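Oxysterol-binding protein homolog 1 (Saccharomyces cerevisiae, PDB 5H28) carries sterols and other lipids between membranes, its ankyrin-repeat domain, crystallised here, being required for targeting to the nucleus-vacuole junction through NVJ1. Local coordinates at residues P3-K8 with K27-L32; G16-L21 with I57-H62; L105-T110 with Q137-T142; S141-E146 with S169-E174. All coordinates share one frame; numbering follows the deposited sequence.

Contact 1: residues P3-K8 with K27-L32; sequences PLLKLK and KQFQPL
The ring of F29 reaches across to helix 2-15 and meets L5 and K8 in different ways. L5 lays CD2 over one face, 4.2 Å from the ring centroid and 14° off its normal, displaced toward the CZ rim; that CH-pi contact is seconded by the L5 backbone, whose O lies 3.6 Å from F29 CZ. K8 runs past the ring in the opposite direction, its CD methylene 3.6 Å from F29 CE1, before its ammonium meets the neighbouring Q28. There K8 NZ donates to Q28 OE1, almost in line with the amide C=O (165°), at a modelled distance of 2.5 Å that is unusually short. The lysine gets there by bending at chi3 and chi4. Were K8 an alanine, Q28 OE1 would probably lose its donor and the CE1 side of the F29 ring its methylene neighbour.

Further out, L24 touches both K8 and F29, while N36, V37 and V40 of helix 35-42 pack on L5 and L41 on F29. F29 itself centres an inverse gamma turn where helix 18-28 gives way to loop. Helices 2-15 and 18-28 thus pair as an antiparallel helical hairpin at the N-terminal end of the ankyrin domain.

Contact 2: residues G16-L21 with I57-H62; sequences GSFPNL and IKEIVH
F18 lays its ring flat over the CB of E59, which sits above the ring centre rather than at its rim: CB is 3.3 Å from the centroid and 11° off the ring normal, a CH-pi contact. E59 CG continues over the same ring, 3.7 Å from F18 CG, and the chain then bends at chi2, bringing OE1 no closer than 4.1 Å to F18 CE2 with the carboxylate plane well tilted from the ring. A first torsion of -177° turns the F18 ring away from its own backbone N and sends it out from the start of helix 18-28 toward helix 54-64.

Deeper in, the ring passes the next residue as well, F18 CE1 lying 4.2 Å from I60 CG1. I60 then takes the methyl of the following turn: L21 CD2 rests 4.0 Å from I60 CD1, the two branches crossing at about a right angle. L9 and L13 of helix 2-15 back L21, A48 of helix 44-51 lies against I60, and the rings of H63 and W64 also meet F18.

S17 caps the helix that presents F18, its OG accepting from N20 N at 3.2 Å. The other side belongs to ANK 1, as predicted from sequence. The closest contacts are carbon on carbon and no polar bond joins the two segments, so shape and dispersion hold them together: the glutamate contributes its aliphatic stem, and its carboxylate takes no hydrogen bond from the other segment.

Contact 3: residues L105-T110 with Q137-T142; sequences LLDQPT and QVKRST
K139 reaches across to L106 and D107 with a chain that is straight through chi2 and chi3 and turns only at its last bond. Its CG stands beside the backbone N (chi1 -80°), which starts the lysine toward helix 99-106, and CD then settles against the leucine, 3.8 Å from L106 CD1 and 3.9 Å from L106 CB. L106 has CG placed likewise, anti to its carbonyl carbon; with chi2 extended (175°), CD1 points on from the stem and meets the lysine CD.

Residues 105-110 belong to the predicted ANK 2 repeat, and the partner is the long helix 130-156, which lies in sequence between ANK 2 and ANK 3.

The bend at chi4 (-64°) turns the ammonium away from the leucine and toward D107. This salt bridge is a loose one: K139 NZ lies 3.3 Å from D107 OD1 in a weak hydrogen bond and 3.7 Å from D107 OD2, with the two side chains crossing at about a right angle. With a serine in place of K139, the D107 carboxylate is likely to lose this counter-charge and L106 the methylenes that cover its CD1 flank.

L90 of helix 89-95 and D113 of the following loop also pack on L106. One residue on from K139, R140 reaches that same loop: its NE forms a salt bridge with D113, and NH2 hydrogen-bonds to Q122 OE1.

Contact 4: residues S141-E146 with S169-E174; sequences STYVAE and SPRNAE
Y143 and R171 meet as a flat stack. The guanidinium lies over one face of the phenol ring with the planes only 8° apart and R171 CZ 3.7 Å from the ring centroid, a cation-pi contact. R171 NH1 is the group nearest Y143 CD1, at 3.4 Å, and the aliphatic stem carries the overlap outward, R171 CD lying 3.5 Å from Y143 CE2. The arginine is extended from CG to NE and slides along the ring in the direction opposite to the tyrosine's own.

Hydrogen bonding belongs to the far end of the tyrosine. Its first torsion, 176°, swings CG away from the backbone N, and the ring projects from helix 130-156 until OH donates to N172 OD1 at 2.6 Å, approaching 27° out of the amide carbonyl plane. A water donates to Y143 OH at 3.1 Å and accepts from N172 ND2 at 3.0 Å. ND2 also bonds to I166 O, which helps fix the turn of the amide.

S169 OG caps N172 N at 3.2 Å. The contact thus joins the long helix 130-156 to the turn leading into helix 172-175, between the predicted ANK 2 and ANK 3 repeats. Outside both segments, D113 pairs with R171 NE; shared with R140, it probably offsets only part of the arginine's charge and helps hold the guanidinium in place, while the near-parallel planes allow dispersion across the overlap alongside cation-pi attraction.

Overall arrangement
From the N terminus, contact 1 closes first, bringing residues 27-32 back to 3-8 and pairing the first two helices. Contact 2 opens at 16-21, before contact 1 has closed, and ends at 57-62, so the two cross; helix 18-28 serves both, and here its partner is helix 54-64 of the predicted ANK 1 repeat. Contact 3 starts afresh at 105-110 and ties helix 99-106 to the long helix 130-156. It nevertheless touches contact 2, where V61 packs on Q108. Contact 4 picks up at S141 and T142, the last two residues of contact 3, and reaches forward to 169-174. Helix 130-156 therefore links helix 99-106 to the turn before helix 172-175.

Contact 1: residues P3-K8 with K27-L32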
# COMPACT_ATOMS: atom_id res chain seq x y z
N PRO A 3 17.50 17.10 21.55
CA PRO A 3 18.58 17.63 20.70
C PRO A 3 19.86 16.84 20.94
O PRO A 3 20.64 16.61 20.01
CB PRO A 3 18.69 19.08 21.17
CG PRO A 3 17.29 19.42 21.54
CD PRO A 3 16.86 18.19 22.31
N LEU A 4 20.09 16.44 22.18
CA LEU A 4 21.28 15.67 22.51
C LEU A 4 21.23 14.31 21.84
O LEU A 4 22.23 13.85 21.28
CB LEU A 4 21.41 15.52 24.03
CG LEU A 4 22.64 14.75 24.54
CD1 LEU A 4 22.98 15.21 25.95
CD2 LEU A 4 22.36 13.25 24.51
N LEU A 5 20.07 13.66 21.88
CA LEU A 5 19.92 12.35 21.26
C LEU A 5 20.09 12.41 19.75
O LEU A 5 20.66 11.50 19.14
CB LEU A 5 18.56 11.75 21.61
CG LEU A 5 18.36 11.32 23.07
CD1 LEU A 5 16.91 10.95 23.29
CD2 LEU A 5 19.27 10.15 23.40
N LYS A 6 19.59 13.48 19.14
CA LYS A 6 19.69 13.66 17.69
C LYS A 6 21.15 13.84 17.26
O LYS A 6 21.59 13.22 16.29
CB LYS A 6 18.87 14.87 17.26
CG LYS A 6 18.96 15.18 15.77
CD LYS A 6 18.07 16.36 15.41
CE LYS A 6 18.25 16.78 13.97
NZ LYS A 6 19.62 17.30 13.70
N LEU A 7 21.88 14.67 17.98
CA LEU A 7 23.28 14.93 17.67
C LEU A 7 24.09 13.64 17.84
O LEU A 7 24.98 13.34 17.04
CB LEU A 7 23.84 16.02 18.59
CG LEU A 7 25.26 16.51 18.31
CD1 LEU A 7 25.31 17.21 16.96
CD2 LEU A 7 25.70 17.46 19.42
N LYS A 8 23.78 12.90 18.89
CA LYS A 8 24.45 11.64 19.21
C LYS A 8 24.22 10.62 18.09
O LYS A 8 25.15 9.95 17.64
CB LYS A 8 23.90 11.08 20.52
CG LYS A 8 24.48 9.73 20.93
CD LYS A 8 23.66 9.09 22.06
CE LYS A 8 23.63 9.95 23.30
NZ LYS A 8 24.98 10.09 23.92
N LYS A 27 23.00 0.66 24.52
CA LYS A 27 23.44 1.20 25.80
C LYS A 27 23.03 2.64 26.13
O LYS A 27 22.85 2.98 27.30
CB LYS A 27 24.97 1.09 25.93
CG LYS A 27 25.49 -0.33 25.84
CD LYS A 27 26.31 -0.55 24.59
CE LYS A 27 26.54 -2.02 24.34
NZ LYS A 27 25.24 -2.73 24.20
N GLN A 28 22.88 3.48 25.11
CA GLN A 28 22.54 4.88 25.37
C GLN A 28 21.11 5.30 25.04
O GLN A 28 20.61 6.28 25.60
CB GLN A 28 23.54 5.78 24.66
CG GLN A 28 24.93 5.72 25.29
CD GLN A 28 25.95 6.54 24.55
OE1 GLN A 28 25.68 7.66 24.13
NE2 GLN A 28 27.15 5.99 24.38
N PHE A 29 20.44 4.57 24.15
CA PHE A 29 19.06 4.91 23.83
C PHE A 29 18.12 4.09 24.69
O PHE A 29 17.38 3.24 24.21
CB PHE A 29 18.78 4.68 22.34
CG PHE A 29 19.19 5.84 21.48
CD1 PHE A 29 20.52 6.21 21.36
CD2 PHE A 29 18.22 6.60 20.81
CE1 PHE A 29 20.89 7.32 20.60
CE2 PHE A 29 18.59 7.70 20.05
CZ PHE A 29 19.92 8.06 19.95
N GLN A 30 18.18 4.36 25.99
CA GLN A 30 17.37 3.68 26.99
C GLN A 30 16.90 4.74 27.98
O GLN A 30 17.56 5.77 28.15
CB GLN A 30 18.20 2.63 27.72
CG GLN A 30 18.93 1.65 26.81
CD GLN A 30 17.99 0.79 26.00
OE1 GLN A 30 17.07 0.17 26.55
NE2 GLN A 30 18.21 0.73 24.69
N PRO A 31 15.76 4.52 28.66
CA PRO A 31 14.89 3.34 28.55
C PRO A 31 13.97 3.42 27.34
O PRO A 31 13.92 4.44 26.64
CB PRO A 31 14.12 3.37 29.86
CG PRO A 31 13.92 4.83 30.07
CD PRO A 31 15.29 5.41 29.74
N LEU A 32 13.22 2.35 27.10
CA LEU A 32 12.30 2.28 25.97
C LEU A 32 11.09 3.19 26.15
O LEU A 32 10.44 3.56 25.18
CB LEU A 32 11.82 0.84 25.78
CG LEU A 32 10.92 0.55 24.57
CD1 LEU A 32 11.72 0.70 23.29
CD2 LEU A 32 10.35 -0.86 24.68

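Contact 2: residues G16-L21 with I57-H62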
# COMPACT_ATOMS: atom_id res chain seq x y z
N GLY A 16 29.52 5.76 10.06
CA GLY A 16 29.27 4.61 9.20
C GLY A 16 29.44 3.17 9.66
O GLY A 16 29.50 2.28 8.81
N SER A 17 29.52 2.92 10.96
CA SER A 17 29.67 1.55 11.44
C SER A 17 28.37 1.04 12.05
O SER A 17 27.90 1.58 13.05
CB SER A 17 30.78 1.47 12.49
OG SER A 17 30.75 0.21 13.16
N PHE A 18 27.77 0.00 11.46
CA PHE A 18 26.54 -0.51 12.03
C PHE A 18 26.78 -1.15 13.40
O PHE A 18 26.02 -0.93 14.33
CB PHE A 18 25.86 -1.53 11.11
CG PHE A 18 24.55 -2.03 11.65
CD1 PHE A 18 23.46 -1.17 11.75
CD2 PHE A 18 24.41 -3.33 12.11
CE1 PHE A 18 22.25 -1.60 12.30
CE2 PHE A 18 23.22 -3.77 12.67
CZ PHE A 18 22.14 -2.91 12.76
N PRO A 19 27.85 -1.96 13.54
CA PRO A 19 28.09 -2.56 14.85
C PRO A 19 28.17 -1.51 15.96
O PRO A 19 27.64 -1.70 17.05
CB PRO A 19 29.42 -3.29 14.64
CG PRO A 19 29.32 -3.73 13.22
CD PRO A 19 28.78 -2.50 12.53
N ASN A 20 28.82 -0.39 15.66
CA ASN A 20 28.95 0.70 16.62
C ASN A 20 27.59 1.34 16.92
O ASN A 20 27.29 1.67 18.07
CB ASN A 20 29.91 1.76 16.08
CG ASN A 20 30.03 2.97 16.98
OD1 ASN A 20 30.50 2.88 18.12
ND2 ASN A 20 29.60 4.12 16.48
N LEU A 21 26.78 1.50 15.88
CA LEU A 21 25.44 2.08 16.04
C LEU A 21 24.59 1.18 16.92
O LEU A 21 23.91 1.65 17.83
CB LEU A 21 24.77 2.23 14.67
CG LEU A 21 23.30 2.64 14.68
CD1 LEU A 21 23.16 4.06 15.20
CD2 LEU A 21 22.71 2.53 13.28
N ILE A 57 22.35 1.76 6.14
CA ILE A 57 20.93 1.88 5.84
C ILE A 57 20.32 0.49 5.68
O ILE A 57 19.24 0.20 6.20
CB ILE A 57 20.72 2.72 4.57
CG1 ILE A 57 21.12 4.17 4.88
CG2 ILE A 57 19.27 2.63 4.10
CD1 ILE A 57 21.30 5.03 3.66
N LYS A 58 21.02 -0.39 4.98
CA LYS A 58 20.51 -1.74 4.78
C LYS A 58 20.37 -2.49 6.10
O LYS A 58 19.37 -3.17 6.33
CB LYS A 58 21.42 -2.54 3.85
CG LYS A 58 20.92 -3.94 3.66
CD LYS A 58 21.88 -4.82 2.92
CE LYS A 58 21.45 -6.26 3.02
NZ LYS A 58 22.43 -7.20 2.47
N GLU A 59 21.38 -2.40 6.96
CA GLU A 59 21.33 -3.09 8.24
C GLU A 59 20.18 -2.58 9.10
O GLU A 59 19.51 -3.36 9.78
CB GLU A 59 22.65 -2.92 9.01
CG GLU A 59 23.86 -3.57 8.35
CD GLU A 59 23.71 -5.06 8.15
OE1 GLU A 59 23.13 -5.74 9.02
OE2 GLU A 59 24.19 -5.56 7.11
N ILE A 60 19.95 -1.27 9.09
CA ILE A 60 18.86 -0.69 9.87
C ILE A 60 17.53 -1.28 9.42
O ILE A 60 16.71 -1.71 10.24
CB ILE A 60 18.82 0.85 9.71
CG1 ILE A 60 20.00 1.48 10.46
CG2 ILE A 60 17.50 1.40 10.23
CD1 ILE A 60 20.14 2.97 10.21
N VAL A 61 17.31 -1.31 8.11
CA VAL A 61 16.07 -1.83 7.56
C VAL A 61 15.88 -3.32 7.80
O VAL A 61 14.81 -3.76 8.22
CB VAL A 61 15.96 -1.51 6.05
CG1 VAL A 61 14.78 -2.25 5.45
CG2 VAL A 61 15.80 -0.01 5.85
N HIS A 62 16.92 -4.11 7.54
CA HIS A 62 16.80 -5.55 7.72
C HIS A 62 16.70 -5.98 9.18
O HIS A 62 16.12 -7.02 9.48
CB HIS A 62 17.96 -6.27 7.03
CG HIS A 62 17.87 -6.25 5.54
ND1 HIS A 62 16.77 -6.72 4.85
CD2 HIS A 62 18.75 -5.83 4.60
CE1 HIS A 62 16.97 -6.58 3.56
NE2 HIS A 62 18.16 -6.05 3.37

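Contact 3: residues L105-T110 with Q137-T142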
# COMPACT_ATOMS: atom_id res chain seq x y z
N LEU A 105 14.75 0.93 -1.19
CA LEU A 105 13.48 1.12 -0.51
C LEU A 105 12.30 0.63 -1.35
O LEU A 105 11.37 0.01 -0.83
CB LEU A 105 13.30 2.59 -0.14
CG LEU A 105 14.24 3.15 0.94
CD1 LEU A 105 14.03 4.65 1.07
CD2 LEU A 105 14.00 2.45 2.27
N LEU A 106 12.33 0.91 -2.66
CA LEU A 106 11.25 0.49 -3.54
C LEU A 106 11.14 -1.03 -3.67
O LEU A 106 10.11 -1.54 -4.10
CB LEU A 106 11.40 1.12 -4.93
CG LEU A 106 11.09 2.62 -4.97
CD1 LEU A 106 11.37 3.18 -6.35
CD2 LEU A 106 9.63 2.83 -4.61
N ASP A 107 12.19 -1.75 -3.28
CA ASP A 107 12.16 -3.21 -3.35
C ASP A 107 11.71 -3.86 -2.05
O ASP A 107 11.59 -5.08 -1.97
CB ASP A 107 13.54 -3.77 -3.72
CG ASP A 107 13.90 -3.53 -5.17
OD1 ASP A 107 12.98 -3.43 -6.02
OD2 ASP A 107 15.11 -3.44 -5.47
N GLN A 108 11.44 -3.05 -1.02
CA GLN A 108 11.02 -3.60 0.26
C GLN A 108 9.54 -3.95 0.30
O GLN A 108 8.71 -3.23 -0.25
CB GLN A 108 11.35 -2.62 1.39
CG GLN A 108 12.83 -2.30 1.47
CD GLN A 108 13.69 -3.54 1.41
OE1 GLN A 108 13.64 -4.38 2.31
NE2 GLN A 108 14.47 -3.67 0.35
N PRO A 109 9.19 -5.06 0.97
CA PRO A 109 7.81 -5.54 1.10
C PRO A 109 6.79 -4.53 1.63
O PRO A 109 5.66 -4.49 1.15
CB PRO A 109 7.96 -6.73 2.04
CG PRO A 109 9.31 -7.26 1.69
CD PRO A 109 10.13 -6.00 1.59
N THR A 110 7.19 -3.72 2.60
CA THR A 110 6.26 -2.76 3.21
C THR A 110 6.33 -1.33 2.71
O THR A 110 5.68 -0.45 3.27
CB THR A 110 6.44 -2.71 4.74
OG1 THR A 110 7.74 -2.20 5.05
CG2 THR A 110 6.29 -4.10 5.34
N GLN A 137 9.63 5.54 -11.71
CA GLN A 137 8.44 5.37 -12.54
C GLN A 137 8.38 3.96 -13.10
O GLN A 137 7.32 3.33 -13.09
CB GLN A 137 8.47 6.38 -13.70
CG GLN A 137 7.28 6.29 -14.64
CD GLN A 137 5.98 6.67 -13.96
OE1 GLN A 137 5.82 7.80 -13.48
NE2 GLN A 137 5.04 5.73 -13.92
N VAL A 138 9.51 3.46 -13.58
CA VAL A 138 9.57 2.12 -14.13
C VAL A 138 9.33 1.07 -13.05
O VAL A 138 8.59 0.11 -13.26
CB VAL A 138 10.92 1.86 -14.83
CG1 VAL A 138 10.99 0.42 -15.32
CG2 VAL A 138 11.08 2.81 -16.00
N LYS A 139 9.93 1.26 -11.88
CA LYS A 139 9.73 0.31 -10.79
C LYS A 139 8.27 0.30 -10.36
O LYS A 139 7.70 -0.76 -10.08
CB LYS A 139 10.63 0.64 -9.60
CG LYS A 139 12.06 0.15 -9.77
CD LYS A 139 12.88 0.41 -8.52
CE LYS A 139 14.23 -0.28 -8.59
NZ LYS A 139 14.09 -1.76 -8.64
N ARG A 140 7.65 1.47 -10.31
CA ARG A 140 6.24 1.53 -9.94
C ARG A 140 5.38 0.82 -10.98
O ARG A 140 4.46 0.07 -10.63
CB ARG A 140 5.76 2.97 -9.78
CG ARG A 140 4.24 3.04 -9.60
CD ARG A 140 3.75 4.43 -9.27
NE ARG A 140 4.13 4.83 -7.92
CZ ARG A 140 3.76 5.98 -7.35
NH1 ARG A 140 4.16 6.27 -6.13
NH2 ARG A 140 2.99 6.82 -8.02
N SER A 141 5.66 1.06 -12.26
CA SER A 141 4.87 0.44 -13.32
C SER A 141 4.97 -1.08 -13.26
O SER A 141 3.98 -1.78 -13.49
CB SER A 141 5.28 0.97 -14.70
OG SER A 141 6.62 0.62 -15.03
N THR A 142 6.15 -1.59 -12.94
CA THR A 142 6.35 -3.02 -12.84
C THR A 142 5.53 -3.56 -11.67
O THR A 142 4.84 -4.58 -11.80
CB THR A 142 7.84 -3.37 -12.64
OG1 THR A 142 8.58 -2.98 -13.81
CG2 THR A 142 8.02 -4.86 -12.41

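Contact 4: residues S141-E146 with S169-E174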
# COMPACT_ATOMS: atom_id res chain seq x y z
N SER A 141 5.66 1.06 -12.26
CA SER A 141 4.87 0.44 -13.32
C SER A 141 4.97 -1.08 -13.26
O SER A 141 3.98 -1.78 -13.49
CB SER A 141 5.28 0.97 -14.70
OG SER A 141 6.62 0.62 -15.03
N THR A 142 6.15 -1.59 -12.94
CA THR A 142 6.35 -3.02 -12.84
C THR A 142 5.53 -3.56 -11.67
O THR A 142 4.84 -4.58 -11.80
CB THR A 142 7.84 -3.37 -12.64
OG1 THR A 142 8.58 -2.98 -13.81
CG2 THR A 142 8.02 -4.86 -12.41
N TYR A 143 5.59 -2.87 -10.54
CA TYR A 143 4.84 -3.29 -9.36
C TYR A 143 3.33 -3.28 -9.64
O TYR A 143 2.61 -4.18 -9.21
CB TYR A 143 5.14 -2.38 -8.17
CG TYR A 143 4.30 -2.72 -6.96
CD1 TYR A 143 4.61 -3.83 -6.17
CD2 TYR A 143 3.17 -1.97 -6.63
CE1 TYR A 143 3.81 -4.18 -5.08
CE2 TYR A 143 2.37 -2.32 -5.55
CZ TYR A 143 2.70 -3.42 -4.78
OH TYR A 143 1.90 -3.77 -3.71
N VAL A 144 2.87 -2.25 -10.33
CA VAL A 144 1.45 -2.13 -10.65
C VAL A 144 1.00 -3.32 -11.50
O VAL A 144 -0.05 -3.91 -11.24
CB VAL A 144 1.16 -0.81 -11.40
CG1 VAL A 144 -0.26 -0.82 -11.96
CG2 VAL A 144 1.32 0.36 -10.43
N ALA A 145 1.79 -3.68 -12.50
CA ALA A 145 1.44 -4.80 -13.37
C ALA A 145 1.45 -6.12 -12.59
O ALA A 145 0.55 -6.94 -12.75
CB ALA A 145 2.40 -4.87 -14.55
N GLU A 146 2.47 -6.31 -11.76
CA GLU A 146 2.55 -7.55 -10.99
C GLU A 146 1.43 -7.66 -9.96
O GLU A 146 0.93 -8.75 -9.69
CB GLU A 146 3.92 -7.67 -10.31
CG GLU A 146 5.05 -7.89 -11.31
CD GLU A 146 6.40 -8.06 -10.65
OE1 GLU A 146 7.37 -8.39 -11.37
OE2 GLU A 146 6.50 -7.85 -9.42
N SER A 169 -3.24 -3.79 1.97
CA SER A 169 -1.94 -3.16 1.76
C SER A 169 -2.06 -1.66 1.56
O SER A 169 -2.77 -1.19 0.67
CB SER A 169 -1.26 -3.77 0.53
OG SER A 169 -0.23 -2.93 0.05
N PRO A 170 -1.35 -0.87 2.38
CA PRO A 170 -1.42 0.59 2.23
C PRO A 170 -1.04 1.05 0.83
O PRO A 170 -1.68 1.94 0.27
CB PRO A 170 -0.44 1.09 3.30
CG PRO A 170 -0.57 0.05 4.37
CD PRO A 170 -0.55 -1.24 3.57
N ARG A 171 -0.01 0.44 0.25
CA ARG A 171 0.44 0.81 -1.08
C ARG A 171 -0.60 0.47 -2.15
O ARG A 171 -0.77 1.21 -3.11
CB ARG A 171 1.75 0.10 -1.41
CG ARG A 171 2.43 0.62 -2.66
CD ARG A 171 3.65 -0.20 -3.01
NE ARG A 171 4.41 0.39 -4.11
CZ ARG A 171 5.47 -0.16 -4.67
NH1 ARG A 171 5.92 -1.33 -4.24
NH2 ARG A 171 6.10 0.46 -5.66
N ASN A 172 -1.28 -0.66 -1.99
CA ASN A 172 -2.28 -1.05 -2.98
C ASN A 172 -3.53 -0.20 -2.94
O ASN A 172 -4.30 -0.17 -3.90
CB ASN A 172 -2.63 -2.53 -2.82
CG ASN A 172 -1.49 -3.43 -3.23
OD1 ASN A 172 -0.55 -3.00 -3.91
ND2 ASN A 172 -1.56 -4.69 -2.84
N ALA A 173 -3.74 0.52 -1.84
CA ALA A 173 -4.91 1.38 -1.72
C ALA A 173 -4.93 2.39 -2.87
O ALA A 173 -6.00 2.79 -3.33
CB ALA A 173 -4.89 2.11 -0.39
N GLU A 174 -3.75 2.78 -3.35
CA GLU A 174 -3.65 3.74 -4.45
C GLU A 174 -3.12 3.15 -5.76
O GLU A 174 -3.33 3.74 -6.82
CB GLU A 174 -2.75 4.92 -4.04
CG GLU A 174 -3.50 6.20 -3.71
CD GLU A 174 -4.43 6.05 -2.52
OE1 GLU A 174 -3.94 5.75 -1.41
OE2 GLU A 174 -5.66 6.23 -2.70
O HOH W 1 0.46 -6.48 -4.04